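PDB 4WOJ: aspartate semialdehyde dehydrogenase from Francisella tularensis subsp. tularensis, which catalyses an NADP-linked step of lysine, threonine and methionine biosynthesis, probably the reductive dephosphorylation of L-aspartyl-4-phosphate to L-aspartate semialdehyde. Local coordinates for the interface of chains A and B. Numbering follows the deposited sequence. Chains: chain A/B, Aspartate semialdehyde dehydrogenase.

Contact 1: the interface of chains A and B. Residues chain A 314-315, 318, 333, 347; chain B 230-231.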
# COMPACT_ATOMS: atom_id res chain seq x y z
N THR A 314 -8.89 -1.33 14.67
CA THR A 314 -8.36 -1.14 13.33
C THR A 314 -7.56 -2.36 12.89
O THR A 314 -7.76 -2.89 11.80
CB THR A 314 -7.44 0.08 13.26
OG1 THR A 314 -8.17 1.28 13.58
CG2 THR A 314 -6.85 0.20 11.90
N LEU A 315 -6.66 -2.81 13.73
CA LEU A 315 -5.87 -4.00 13.38
C LEU A 315 -6.73 -5.26 13.31
O LEU A 315 -6.51 -6.10 12.46
CB LEU A 315 -4.67 -4.18 14.30
CG LEU A 315 -3.65 -3.06 14.10
CD1 LEU A 315 -2.43 -3.20 14.96
CD2 LEU A 315 -3.23 -2.93 12.66
N LEU A 318 -10.05 -3.74 10.24
CA LEU A 318 -9.86 -2.94 9.01
C LEU A 318 -8.73 -3.51 8.16
O LEU A 318 -7.80 -2.81 7.82
CB LEU A 318 -9.57 -1.48 9.34
CG LEU A 318 -9.77 -0.46 8.22
CD1 LEU A 318 -11.20 -0.47 7.67
CD2 LEU A 318 -9.45 0.90 8.77
N ARG A 333 -10.29 4.62 10.26
CA ARG A 333 -9.27 5.67 10.31
C ARG A 333 -9.86 7.00 9.85
O ARG A 333 -9.17 7.83 9.27
CB ARG A 333 -8.05 5.27 9.49
CG ARG A 333 -7.44 3.94 9.92
CD ARG A 333 -6.91 3.96 11.33
NE ARG A 333 -6.35 5.25 11.72
CZ ARG A 333 -5.14 5.70 11.42
NH1 ARG A 333 -4.29 5.01 10.68
NH2 ARG A 333 -4.78 6.89 11.86
N PHE A 347 -9.74 5.04 5.51
CA PHE A 347 -9.13 3.82 4.89
C PHE A 347 -10.24 2.77 4.83
O PHE A 347 -10.89 2.54 5.82
CB PHE A 347 -7.99 3.25 5.75
CG PHE A 347 -7.13 2.19 5.07
CD1 PHE A 347 -6.10 2.55 4.22
CD2 PHE A 347 -7.31 0.84 5.33
CE1 PHE A 347 -5.28 1.57 3.63
CE2 PHE A 347 -6.47 -0.14 4.76
CZ PHE A 347 -5.44 0.23 3.92
N PRO B 230 -3.21 -0.97 8.72
CA PRO B 230 -3.29 0.47 8.61
C PRO B 230 -3.30 1.18 9.95
O PRO B 230 -4.08 2.11 10.15
CB PRO B 230 -4.59 0.69 7.81
CG PRO B 230 -5.45 -0.45 8.22
CD PRO B 230 -4.50 -1.61 8.46
N TRP B 231 -2.42 0.72 10.85
CA TRP B 231 -2.11 1.41 12.10
C TRP B 231 -0.66 1.21 12.51
O TRP B 231 -0.24 0.09 12.75
CB TRP B 231 -2.99 0.94 13.23
CG TRP B 231 -2.93 1.84 14.43
CD1 TRP B 231 -1.93 1.90 15.37
CD2 TRP B 231 -3.90 2.81 14.83
NE1 TRP B 231 -2.23 2.83 16.33
CE2 TRP B 231 -3.44 3.40 16.02
CE3 TRP B 231 -5.14 3.20 14.32
CZ2 TRP B 231 -4.18 4.40 16.70
CZ3 TRP B 231 -5.88 4.21 15.00
CH2 TRP B 231 -5.39 4.79 16.17
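A Pro-Trp pair in a loop of the dimerisation domain of chain B, B:Pro230 and B:Trp231, inserts between three elements of chain A, helix 311-317 and strands 329-336 and 343-351, in the homodimer interface. The proline is the more deeply engaged of the two, with 55 Å² of its surface hidden by chain A. Its ring meets A:Phe347 at about a right angle: CB stands over one face of the phenyl group, 3.8 Å from the centroid and displaced toward the rim, a CH-pi contact. The aromatic ring is brought there with its CG anti to the backbone N (chi1 -168°). Beside it, CG of B:Pro230 lies 3.4 Å from the backbone O of A:Leu318, just past the helix, and CG2 of A:Thr314 touches the same proline carbon as the two side chains run past each other in opposite directions. The carbonyl O of B:Pro230 accepts a hydrogen bond from the guanidinium NH1 of A:Arg333 at 2.9 Å. The donor is tilted 32° from the carbonyl plane, and the bond is somewhat bent at the hydrogen. Bends at chi2 and chi3 fold the arginine chain so that one group serves both loop residues: while NH1 holds the proline carbonyl, CD and NE lie against the six-membered ring of B:Trp231. Guanidinium and indole planes stand 55° apart, so this is an inclined contact and not a parallel stack; CE3 of the indole sits over one guanidinium face, near its rim. From the helix, OG1 of A:Thr314 approaches CE3 of B:Trp231 at 3.7 Å, from the side of the indole plane opposite A:Arg333. At the root of the tryptophan side chain, CD2 of A:Leu315 packs 3.9 Å from CB of B:Trp231.

Contact 2: the interface of chains A and B. Residues chain A 315-316, 321; chain B 209-210, 222-223.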
# COMPACT_ATOMS: atom_id res chain seq x y z
N LEU A 315 -6.66 -2.81 13.73
CA LEU A 315 -5.87 -4.00 13.38
C LEU A 315 -6.73 -5.26 13.31
O LEU A 315 -6.51 -6.10 12.46
CB LEU A 315 -4.67 -4.18 14.30
CG LEU A 315 -3.65 -3.06 14.10
CD1 LEU A 315 -2.43 -3.20 14.96
CD2 LEU A 315 -3.23 -2.93 12.66
N LYS A 316 -7.75 -5.36 14.14
CA LYS A 316 -8.59 -6.54 14.10
C LYS A 316 -9.59 -6.56 12.96
O LYS A 316 -9.82 -7.62 12.36
CB LYS A 316 -9.32 -6.75 15.43
CG LYS A 316 -10.01 -8.11 15.52
CD LYS A 316 -10.69 -8.36 16.87
CE LYS A 316 -9.85 -7.87 18.05
NZ LYS A 316 -10.32 -8.44 19.35
N GLN A 321 -7.38 -9.66 5.92
CA GLN A 321 -7.60 -10.82 6.79
C GLN A 321 -9.01 -10.79 7.30
O GLN A 321 -9.75 -11.76 7.21
CB GLN A 321 -6.66 -10.78 7.99
CG GLN A 321 -6.62 -12.11 8.75
CD GLN A 321 -5.92 -12.01 10.10
OE1 GLN A 321 -4.79 -12.44 10.26
NE2 GLN A 321 -6.61 -11.45 11.07
N SER B 209 -4.11 -17.88 9.49
CA SER B 209 -3.42 -16.64 9.84
C SER B 209 -3.94 -16.04 11.15
O SER B 209 -3.19 -15.40 11.91
CB SER B 209 -3.53 -15.61 8.70
OG SER B 209 -4.76 -14.93 8.71
N LYS B 210 -5.23 -16.25 11.39
CA LYS B 210 -5.91 -15.74 12.60
C LYS B 210 -5.67 -16.49 13.90
O LYS B 210 -6.01 -15.97 14.96
CB LYS B 210 -7.41 -15.69 12.37
CG LYS B 210 -7.82 -14.49 11.55
CD LYS B 210 -9.31 -14.49 11.22
CE LYS B 210 -9.48 -14.79 9.75
NZ LYS B 210 -10.86 -15.19 9.38
N GLN B 222 -1.16 -8.67 14.65
CA GLN B 222 -1.90 -9.59 13.77
C GLN B 222 -0.95 -10.11 12.73
O GLN B 222 0.14 -9.61 12.57
CB GLN B 222 -3.06 -8.89 13.09
CG GLN B 222 -4.02 -8.16 14.03
CD GLN B 222 -5.01 -9.07 14.76
OE1 GLN B 222 -5.10 -10.28 14.50
NE2 GLN B 222 -5.77 -8.49 15.67
N THR B 223 -1.35 -11.14 12.03
CA THR B 223 -0.53 -11.64 10.96
C THR B 223 -0.38 -10.58 9.85
O THR B 223 -1.37 -10.06 9.33
CB THR B 223 -1.13 -12.92 10.39
OG1 THR B 223 -1.16 -13.93 11.41
CG2 THR B 223 -0.30 -13.39 9.24
O HOH W 1 -4.13 -12.56 12.97
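OE1, the amide oxygen of A:Gln321, is gripped by a side-chain hydroxyl and a water at the dimer interface. The hydroxyl OG of B:Ser209, the last residue of helix 198-209, donates a hydrogen bond to OE1 of A:Gln321 at 2.9 Å. This donor approaches from above the carbonyl plane, 38° out of it, and from the flank of the C=O bond, not on a lone pair. The serine holds OG between its backbone N and carbonyl carbon (chi1 81°), a rotamer that turns the hydroxyl toward chain A. Water 1 binds the same OE1 of A:Gln321 at 2.8 Å and ties it to chain B: the water lies 2.9 Å from the amide oxygen OE1 of B:Gln222 and also lies near the backbone N of B:Thr223 and the backbone O of B:Ser209. Within chain B, the hydroxyl OG1 of B:Thr223 donates to the backbone O of B:Ser209 at 2.6 Å, joining the loop to the helix end and probably steadying the wall around the water. A:Gln321 reaches this pocket through a chain extended beyond CG, and 81 Å² of its surface is hidden by chain B. Alongside it B:Lys210 runs in the opposite direction, its aliphatic CG 3.4 Å from the amide carbon CD of A:Gln321. The amides of A:Gln321 and B:Gln222 are nearly perpendicular, with water 1 joining their oxygens. B:Gln222, bent at chi2, also lays its side chain over the end of helix 311-317: CG comes 3.6 Å from the backbone O of A:Leu315, and the amide NE2 stands 3.8 Å from CA of A:Lys316. By binding A:Gln321 through both a direct bond and a shared water, this part of the interface fastens helix 320-323 to the partner's helix end and loop, helping to hold the homodimer together.

The centres of contact 1 and contact 2 lie about 11 Å apart, and A:Leu315 belongs to both. Helix 311-317 therefore faces two points of one long chain B segment, between helices 198-209 and 242-255, its leucine side chain directed into contact 1 and its backbone carbonyl into contact 2. Contact 1 is largely apolar, contact 2 polar and partly water-mediated. Two-fold symmetry repeats both with the chains exchanged. The centre of contact 1 is about 12 Å from A:His276, the predicted proton acceptor. The contacts themselves point to a role in assembly; the structure alone does not show whether contact 1 also affects the active site.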